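Local structure of putative chitobiase (Bacteroides thetaiotaomicron, 3HNM) at residues 80-85 with 155-160; 96-101 with 143-148. The protein is of unknown function but, as a putative chitobiase fragment with an F5/8 type C domain, possibly helps bind carbohydrate. One frame throughout, in Å; residues are numbered along the deposited sequence.

Contact 1. Residues 80-85 with 155-160; sequences FGFANP and VSLGEV
Phe80 and Val160 meet through the far end of the ring. CE2 and CZ of Phe80 both lie by Val160 CG2, with CZ at 3.3 Å, and the two side chains cross obliquely. CG of Phe80 is anti to the backbone N (chi1 174°), and the end of the ring comes nearer to 155-160 than its base does. Phe82 points to the same face of the sheet as Val160, but its ring leads away from 155-160. It passes Leu157 at about a right angle, with CD1 of Phe82 4.1 Å from CD1 of Leu157. Pro85 puts CG and CD against 155-160. Its CG is 3.4 Å from Ser156 OG, whose hydrogen bond goes to His91 O.

The backbones pair antiparallel. Ala83 and Glu159 exchange hydrogen bonds, though the model crowds both carbonyls and their lengths are doubtful. Gly158 and Glu159 both face Ala83, a classic beta bulge. Gly158 has no side chain to direct at Ala83. It belongs to the magnesium site with Ser43, Asp46, Asn48 and Thr51, and the Glu159 side chain comes to about 3 Å from the ion.

Strand 127-136 flanks 74-83, and strand 53-54 flanks 156-166. Phe80, Phe82 and Leu157 reach Phe141 of strand 138-146, in the other sheet.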
ATOM      1  N   PHE A  80      -6.147   3.981  -7.766  1.00 46.13           N
ATOM      2  CA  PHE A  80      -5.247   3.546  -6.702  1.00 43.83           C
ATOM      3  C   PHE A  80      -5.204   2.025  -6.733  1.00 42.37           C
ATOM      4  O   PHE A  80      -6.188   1.373  -7.070  1.00 42.24           O
ATOM      5  CB  PHE A  80      -5.761   4.030  -5.340  1.00 44.16           C
ATOM      6  CG  PHE A  80      -4.981   3.500  -4.164  1.00 43.72           C
ATOM      7  CD1 PHE A  80      -5.196   2.208  -3.694  1.00 42.53           C
ATOM      8  CD2 PHE A  80      -4.007   4.281  -3.553  1.00 43.40           C
ATOM      9  CE1 PHE A  80      -4.450   1.700  -2.642  1.00 41.54           C
ATOM     10  CE2 PHE A  80      -3.256   3.778  -2.497  1.00 42.40           C
ATOM     11  CZ  PHE A  80      -3.478   2.486  -2.043  1.00 41.50           C
ATOM     12  N   GLY A  81      -4.059   1.457  -6.387  1.00 41.16           N
ATOM     13  CA  GLY A  81      -3.954   0.011  -6.385  1.00 39.59           C
ATOM     14  C   GLY A  81      -2.656  -0.434  -5.760  1.00 38.68           C
ATOM     15  O   GLY A  81      -1.851   0.390  -5.340  1.00 38.38           O
ATOM     16  N   PHE A  82      -2.444  -1.737  -5.693  1.00 38.50           N
ATOM     17  CA  PHE A  82      -1.214  -2.264  -5.116  1.00 39.13           C
ATOM     18  C   PHE A  82      -0.812  -3.522  -5.869  1.00 39.70           C
ATOM     19  O   PHE A  82      -1.520  -3.960  -6.777  1.00 40.26           O
ATOM     20  CB  PHE A  82      -1.418  -2.558  -3.620  1.00 37.71           C
ATOM     21  CG  PHE A  82      -2.603  -3.448  -3.327  1.00 37.35           C
ATOM     22  CD1 PHE A  82      -2.492  -4.836  -3.413  1.00 36.64           C
ATOM     23  CD2 PHE A  82      -3.836  -2.895  -2.973  1.00 36.93           C
ATOM     24  CE1 PHE A  82      -3.587  -5.656  -3.152  1.00 35.09           C
ATOM     25  CE2 PHE A  82      -4.940  -3.709  -2.711  1.00 35.73           C
ATOM     26  CZ  PHE A  82      -4.815  -5.092  -2.799  1.00 35.22           C
ATOM     27  N   ALA A  83       0.323  -4.099  -5.501  1.00 39.12           N
ATOM     28  CA  ALA A  83       0.789  -5.317  -6.151  1.00 40.56           C
ATOM     29  C   ALA A  83       1.493  -6.270  -5.174  1.00 41.15           C
ATOM     30  O   ALA A  83       2.559  -5.959  -4.640  1.00 42.23           O
ATOM     31  CB  ALA A  83       1.726  -4.964  -7.298  1.00 40.17           C
ATOM     32  N   ASN A  84       0.892  -7.429  -4.945  1.00 38.80           N
ATOM     33  CA  ASN A  84       1.478  -8.410  -4.060  1.00 38.66           C
ATOM     34  C   ASN A  84       2.961  -8.614  -4.384  1.00 39.85           C
ATOM     35  O   ASN A  84       3.432  -8.252  -5.469  1.00 39.74           O
ATOM     36  CB  ASN A  84       0.712  -9.729  -4.167  1.00 37.76           C
ATOM     37  CG  ASN A  84      -0.530  -9.743  -3.296  1.00 37.76           C
ATOM     38  OD1 ASN A  84      -1.614 -10.169  -3.724  1.00 35.61           O
ATOM     39  ND2 ASN A  84      -0.378  -9.274  -2.055  1.00 37.95           N
ATOM     40  N   PRO A  85       3.724  -9.174  -3.430  1.00 40.47           N
ATOM     41  CA  PRO A  85       5.153  -9.413  -3.628  1.00 40.80           C
ATOM     42  C   PRO A  85       5.418 -10.316  -4.809  1.00 40.38           C
ATOM     43  O   PRO A  85       4.594 -11.163  -5.157  1.00 39.88           O
ATOM     44  CB  PRO A  85       5.577 -10.047  -2.314  1.00 40.52           C
ATOM     45  CG  PRO A  85       4.705  -9.352  -1.345  1.00 41.26           C
ATOM     46  CD  PRO A  85       3.359  -9.425  -2.027  1.00 40.74           C
ATOM     47  N   VAL A 155       1.422 -11.814   6.328  1.00 26.52           N
ATOM     48  CA  VAL A 155       1.110 -10.942   5.210  1.00 26.51           C
ATOM     49  C   VAL A 155       2.275 -10.051   4.797  1.00 26.14           C
ATOM     50  O   VAL A 155       2.960  -9.463   5.641  1.00 25.20           O
ATOM     51  CB  VAL A 155      -0.220 -10.117   5.488  1.00 25.81           C
ATOM     52  CG1 VAL A 155      -0.391  -9.891   6.971  1.00 28.89           C
ATOM     53  CG2 VAL A 155      -0.213  -8.787   4.752  1.00 24.13           C
ATOM     54  N   SER A 156       2.533 -10.027   3.490  1.00 25.68           N
ATOM     55  CA  SER A 156       3.585  -9.200   2.927  1.00 28.07           C
ATOM     56  C   SER A 156       3.013  -8.483   1.709  1.00 30.25           C
ATOM     57  O   SER A 156       2.168  -9.028   0.999  1.00 30.75           O
ATOM     58  CB  SER A 156       4.813 -10.030   2.549  1.00 25.96           C
ATOM     59  OG  SER A 156       4.505 -11.029   1.608  1.00 20.94           O
ATOM     60  N   LEU A 157       3.465  -7.248   1.494  1.00 33.47           N
ATOM     61  CA  LEU A 157       2.995  -6.414   0.392  1.00 34.41           C
ATOM     62  C   LEU A 157       4.108  -6.031  -0.571  1.00 36.76           C
ATOM     63  O   LEU A 157       5.206  -5.667  -0.148  1.00 37.68           O
ATOM     64  CB  LEU A 157       2.373  -5.135   0.942  1.00 32.16           C
ATOM     65  CG  LEU A 157       1.498  -4.417  -0.073  1.00 31.02           C
ATOM     66  CD1 LEU A 157       0.320  -5.327  -0.426  1.00 31.71           C
ATOM     67  CD2 LEU A 157       1.004  -3.104   0.501  1.00 29.59           C
ATOM     68  N   GLY A 158       3.814  -6.089  -1.866  1.00 38.12           N
ATOM     69  CA  GLY A 158       4.810  -5.729  -2.858  1.00 38.84           C
ATOM     70  C   GLY A 158       4.949  -4.224  -3.029  1.00 40.27           C
ATOM     71  O   GLY A 158       6.016  -3.660  -2.776  1.00 40.45           O
ATOM     72  N   GLU A 159       3.869  -3.570  -3.450  1.00 40.65           N
ATOM     73  CA  GLU A 159       3.897  -2.130  -3.660  1.00 42.35           C
ATOM     74  C   GLU A 159       2.521  -1.486  -3.915  1.00 43.21           C
ATOM     75  O   GLU A 159       1.563  -2.161  -4.304  1.00 42.86           O
ATOM     76  CB  GLU A 159       4.823  -1.825  -4.818  1.00 42.69           C
ATOM     77  CG  GLU A 159       5.111  -0.385  -4.971  1.00 46.49           C
ATOM     78  CD  GLU A 159       6.406  -0.170  -5.669  1.00 49.99           C
ATOM     79  OE1 GLU A 159       6.520  -0.683  -6.809  1.00 52.80           O
ATOM     80  OE2 GLU A 159       7.308   0.496  -5.088  1.00 49.79           O
ATOM     81  N   VAL A 160       2.448  -0.168  -3.711  1.00 43.74           N
ATOM     82  CA  VAL A 160       1.216   0.613  -3.884  1.00 43.27           C
ATOM     83  C   VAL A 160       1.336   1.725  -4.949  1.00 44.93           C
ATOM     84  O   VAL A 160       2.212   2.581  -4.863  1.00 46.00           O
ATOM     85  CB  VAL A 160       0.800   1.248  -2.530  1.00 41.55           C
ATOM     86  CG1 VAL A 160       1.991   1.902  -1.884  1.00 39.99           C
ATOM     87  CG2 VAL A 160      -0.297   2.279  -2.736  1.00 41.67           C
TER

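Contact 2. Residues 96-101 with 143-148; sequences TSKAGY and ITDTYP
Ala99 O takes two backbone N-H groups, from Thr144 N at 2.9 Å and Asp145 N at 3.2 Å. Both donors come from the same face of the carbonyl plane, with Asp145 N well above it. Thr144 OG1 adds a weak bond to the same oxygen. Asp145 O is gripped in the same manner by Lys98 N at 2.9 Å and Ala99 N at 3.2 Å. Lys98 and Ala99 face Asp145, while Thr144 and Asp145 face Ala99, so two classic beta bulges follow one another, sharing Ala99 and Asp145. The chain turns a corner at Ala99, between strands 97-98 and 100-105. Gly100 follows with a phi of 160°, which suits glycine. The bulged pairing carries strand 138-146 past this corner, near the end of 138-146, the middle strand of the five-stranded sheet, in what is consistent with an F5/8 type C beta-sandwich.

Past the bulges, Tyr147 N gives Thr96 O a nearly straight bond of 2.7 Å in the carbonyl plane. Lys98 crosses the Tyr147 ring at about a right angle. Its CD sits over the ring centre, 3.3 Å from the centroid, in a CH-pi contact. The lysine chain then bends at chi4 (-71°), and NZ forms a salt bridge with Asp145 OD2 at 2.7 Å, on the anti lone pair. Tyr147 OH is bonded to Ser119 O. An alanine in place of Tyr147 would probably leave the Lys98 methylenes without their flat support, freer to turn, and Ser119 O without this donor. At the other end, Thr144 CG2 lies at the edge of the Tyr101 ring, 3.9 Å from CE1. On the face shared by Ser97 and Ile143, Ser97 OG meets the CD1 methyl of the isoleucine.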
ATOM      1  N   THR A  96      -1.214 -11.898   1.204  1.00 30.94           N
ATOM      2  CA  THR A  96      -2.536 -12.456   1.393  1.00 29.01           C
ATOM      3  C   THR A  96      -3.640 -11.431   1.583  1.00 27.13           C
ATOM      4  O   THR A  96      -4.706 -11.748   2.114  1.00 26.67           O
ATOM      5  CB  THR A  96      -2.516 -13.444   2.583  1.00 29.54           C
ATOM      6  OG1 THR A  96      -1.849 -12.835   3.695  1.00 28.75           O
ATOM      7  CG2 THR A  96      -1.774 -14.725   2.200  1.00 29.45           C
ATOM      8  N   SER A  97      -3.390 -10.201   1.145  1.00 25.62           N
ATOM      9  CA  SER A  97      -4.387  -9.137   1.272  1.00 23.80           C
ATOM     10  C   SER A  97      -5.680  -9.619   0.621  1.00 24.44           C
ATOM     11  O   SER A  97      -5.682 -10.027  -0.539  1.00 24.49           O
ATOM     12  CB  SER A  97      -3.886  -7.870   0.585  1.00 22.75           C
ATOM     13  OG  SER A  97      -2.595  -7.512   1.050  1.00 20.17           O
ATOM     14  N   LYS A  98      -6.773  -9.562   1.377  1.00 24.84           N
ATOM     15  CA  LYS A  98      -8.069 -10.030   0.905  1.00 24.67           C
ATOM     16  C   LYS A  98      -9.164  -8.969   0.821  1.00 26.44           C
ATOM     17  O   LYS A  98      -9.980  -8.984  -0.099  1.00 28.19           O
ATOM     18  CB  LYS A  98      -8.542 -11.187   1.785  1.00 21.07           C
ATOM     19  CG  LYS A  98      -9.904 -11.705   1.446  1.00 18.70           C
ATOM     20  CD  LYS A  98     -10.050 -13.106   1.946  1.00 19.63           C
ATOM     21  CE  LYS A  98     -11.502 -13.496   2.096  1.00 20.36           C
ATOM     22  NZ  LYS A  98     -12.098 -12.759   3.257  1.00 21.41           N
ATOM     23  N   ALA A  99      -9.196  -8.052   1.776  1.00 26.78           N
ATOM     24  CA  ALA A  99     -10.201  -7.005   1.769  1.00 26.79           C
ATOM     25  C   ALA A  99      -9.646  -5.801   2.495  1.00 28.35           C
ATOM     26  O   ALA A  99      -8.702  -5.913   3.277  1.00 29.88           O
ATOM     27  CB  ALA A  99     -11.484  -7.490   2.444  1.00 25.15           C
ATOM     28  N   GLY A 100     -10.237  -4.645   2.230  1.00 29.57           N
ATOM     29  CA  GLY A 100      -9.780  -3.420   2.860  1.00 30.16           C
ATOM     30  C   GLY A 100     -10.244  -2.201   2.087  1.00 30.29           C
ATOM     31  O   GLY A 100     -11.079  -2.316   1.197  1.00 32.18           O
ATOM     32  N   TYR A 101      -9.683  -1.043   2.414  1.00 29.50           N
ATOM     33  CA  TYR A 101     -10.065   0.193   1.769  1.00 28.23           C
ATOM     34  C   TYR A 101      -8.919   1.197   1.794  1.00 28.78           C
ATOM     35  O   TYR A 101      -7.889   0.941   2.407  1.00 30.19           O
ATOM     36  CB  TYR A 101     -11.285   0.770   2.482  1.00 25.92           C
ATOM     37  CG  TYR A 101     -11.020   1.115   3.930  1.00 23.79           C
ATOM     38  CD1 TYR A 101     -10.986   0.129   4.928  1.00 22.64           C
ATOM     39  CD2 TYR A 101     -10.790   2.436   4.303  1.00 22.47           C
ATOM     40  CE1 TYR A 101     -10.731   0.471   6.260  1.00 20.60           C
ATOM     41  CE2 TYR A 101     -10.535   2.781   5.613  1.00 20.50           C
ATOM     42  CZ  TYR A 101     -10.508   1.806   6.581  1.00 21.13           C
ATOM     43  OH  TYR A 101     -10.254   2.188   7.865  1.00 21.76           O
ATOM     44  N   ILE A 143      -5.450  -2.708   5.383  1.00 24.67           N
ATOM     45  CA  ILE A 143      -5.738  -4.121   5.129  1.00 25.77           C
ATOM     46  C   ILE A 143      -6.683  -4.513   6.250  1.00 28.31           C
ATOM     47  O   ILE A 143      -6.355  -4.325   7.426  1.00 28.83           O
ATOM     48  CB  ILE A 143      -4.480  -5.036   5.259  1.00 25.29           C
ATOM     49  CG1 ILE A 143      -3.265  -4.419   4.560  1.00 22.53           C
ATOM     50  CG2 ILE A 143      -4.795  -6.428   4.703  1.00 24.42           C
ATOM     51  CD1 ILE A 143      -3.214  -4.630   3.095  1.00 21.70           C
ATOM     52  N   THR A 144      -7.849  -5.046   5.908  1.00 30.87           N
ATOM     53  CA  THR A 144      -8.799  -5.437   6.946  1.00 31.42           C
ATOM     54  C   THR A 144      -8.956  -6.943   7.049  1.00 33.29           C
ATOM     55  O   THR A 144      -9.211  -7.460   8.131  1.00 34.88           O
ATOM     56  CB  THR A 144     -10.167  -4.817   6.726  1.00 29.91           C
ATOM     57  OG1 THR A 144     -10.604  -5.072   5.383  1.00 30.47           O
ATOM     58  CG2 THR A 144     -10.099  -3.336   6.982  1.00 28.41           C
ATOM     59  N   ASP A 145      -8.823  -7.658   5.941  1.00 33.37           N
ATOM     60  CA  ASP A 145      -8.903  -9.096   6.046  1.00 34.34           C
ATOM     61  C   ASP A 145      -7.792  -9.711   5.231  1.00 34.30           C
ATOM     62  O   ASP A 145      -7.404  -9.176   4.202  1.00 34.56           O
ATOM     63  CB  ASP A 145     -10.257  -9.641   5.616  1.00 37.22           C
ATOM     64  CG  ASP A 145     -10.539 -10.990   6.249  1.00 39.96           C
ATOM     65  OD1 ASP A 145     -10.233 -11.120   7.455  1.00 41.22           O
ATOM     66  OD2 ASP A 145     -11.057 -11.906   5.566  1.00 42.44           O
ATOM     67  N   THR A 146      -7.280 -10.838   5.711  1.00 34.26           N
ATOM     68  CA  THR A 146      -6.166 -11.529   5.081  1.00 33.61           C
ATOM     69  C   THR A 146      -6.494 -12.994   4.784  1.00 34.04           C
ATOM     70  O   THR A 146      -7.226 -13.636   5.532  1.00 35.58           O
ATOM     71  CB  THR A 146      -4.910 -11.416   6.026  1.00 32.55           C
ATOM     72  OG1 THR A 146      -4.197 -10.206   5.734  1.00 30.64           O
ATOM     73  CG2 THR A 146      -3.976 -12.605   5.883  1.00 33.37           C
ATOM     74  N   TYR A 147      -5.982 -13.517   3.674  1.00 33.77           N
ATOM     75  CA  TYR A 147      -6.201 -14.922   3.343  1.00 33.50           C
ATOM     76  C   TYR A 147      -5.296 -15.698   4.278  1.00 33.00           C
ATOM     77  O   TYR A 147      -4.125 -15.363   4.429  1.00 33.40           O
ATOM     78  CB  TYR A 147      -5.796 -15.223   1.907  1.00 33.37           C
ATOM     79  CG  TYR A 147      -6.847 -14.874   0.896  1.00 34.19           C
ATOM     80  CD1 TYR A 147      -7.954 -15.694   0.700  1.00 34.14           C
ATOM     81  CD2 TYR A 147      -6.753 -13.703   0.155  1.00 35.40           C
ATOM     82  CE1 TYR A 147      -8.945 -15.349  -0.212  1.00 36.06           C
ATOM     83  CE2 TYR A 147      -7.734 -13.346  -0.754  1.00 37.31           C
ATOM     84  CZ  TYR A 147      -8.827 -14.170  -0.934  1.00 37.23           C
ATOM     85  OH  TYR A 147      -9.799 -13.798  -1.826  1.00 37.43           O
ATOM     86  N   PRO A 148      -5.824 -16.748   4.910  1.00 31.82           N
ATOM     87  CA  PRO A 148      -5.071 -17.588   5.845  1.00 31.61           C
ATOM     88  C   PRO A 148      -3.909 -18.271   5.147  1.00 29.97           C
ATOM     89  O   PRO A 148      -3.947 -18.464   3.937  1.00 31.25           O
ATOM     90  CB  PRO A 148      -6.116 -18.585   6.314  1.00 31.84           C
ATOM     91  CG  PRO A 148      -6.917 -18.780   5.065  1.00 33.06           C
ATOM     92  CD  PRO A 148      -7.127 -17.355   4.602  1.00 32.14           C
TER

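In the fold
The centres of the two contacts are about 11 Å apart. Contact 1 joins strands 74-83 and 156-166, neighbours in the four-stranded antiparallel sheet. Contact 2 joins strand 138-146 to strands 97-98 and 100-105, with 138-146 and 100-105 adjacent in the five-stranded sheet. Along the chain the order is 80-85, 96-101, 143-148, 155-160, so both halves of contact 2 fall between those of contact 1. The contacts touch where Val155 CB lies 3.6 Å from Thr96 OG1 and Leu157 CD1 lies 3.9 Å from Ser97 OG. The two sheets are thus packed together here. Contact 1 supplies Gly158 to the magnesium site, while the Ser97 side chain of contact 2 is about 13 Å from the ion.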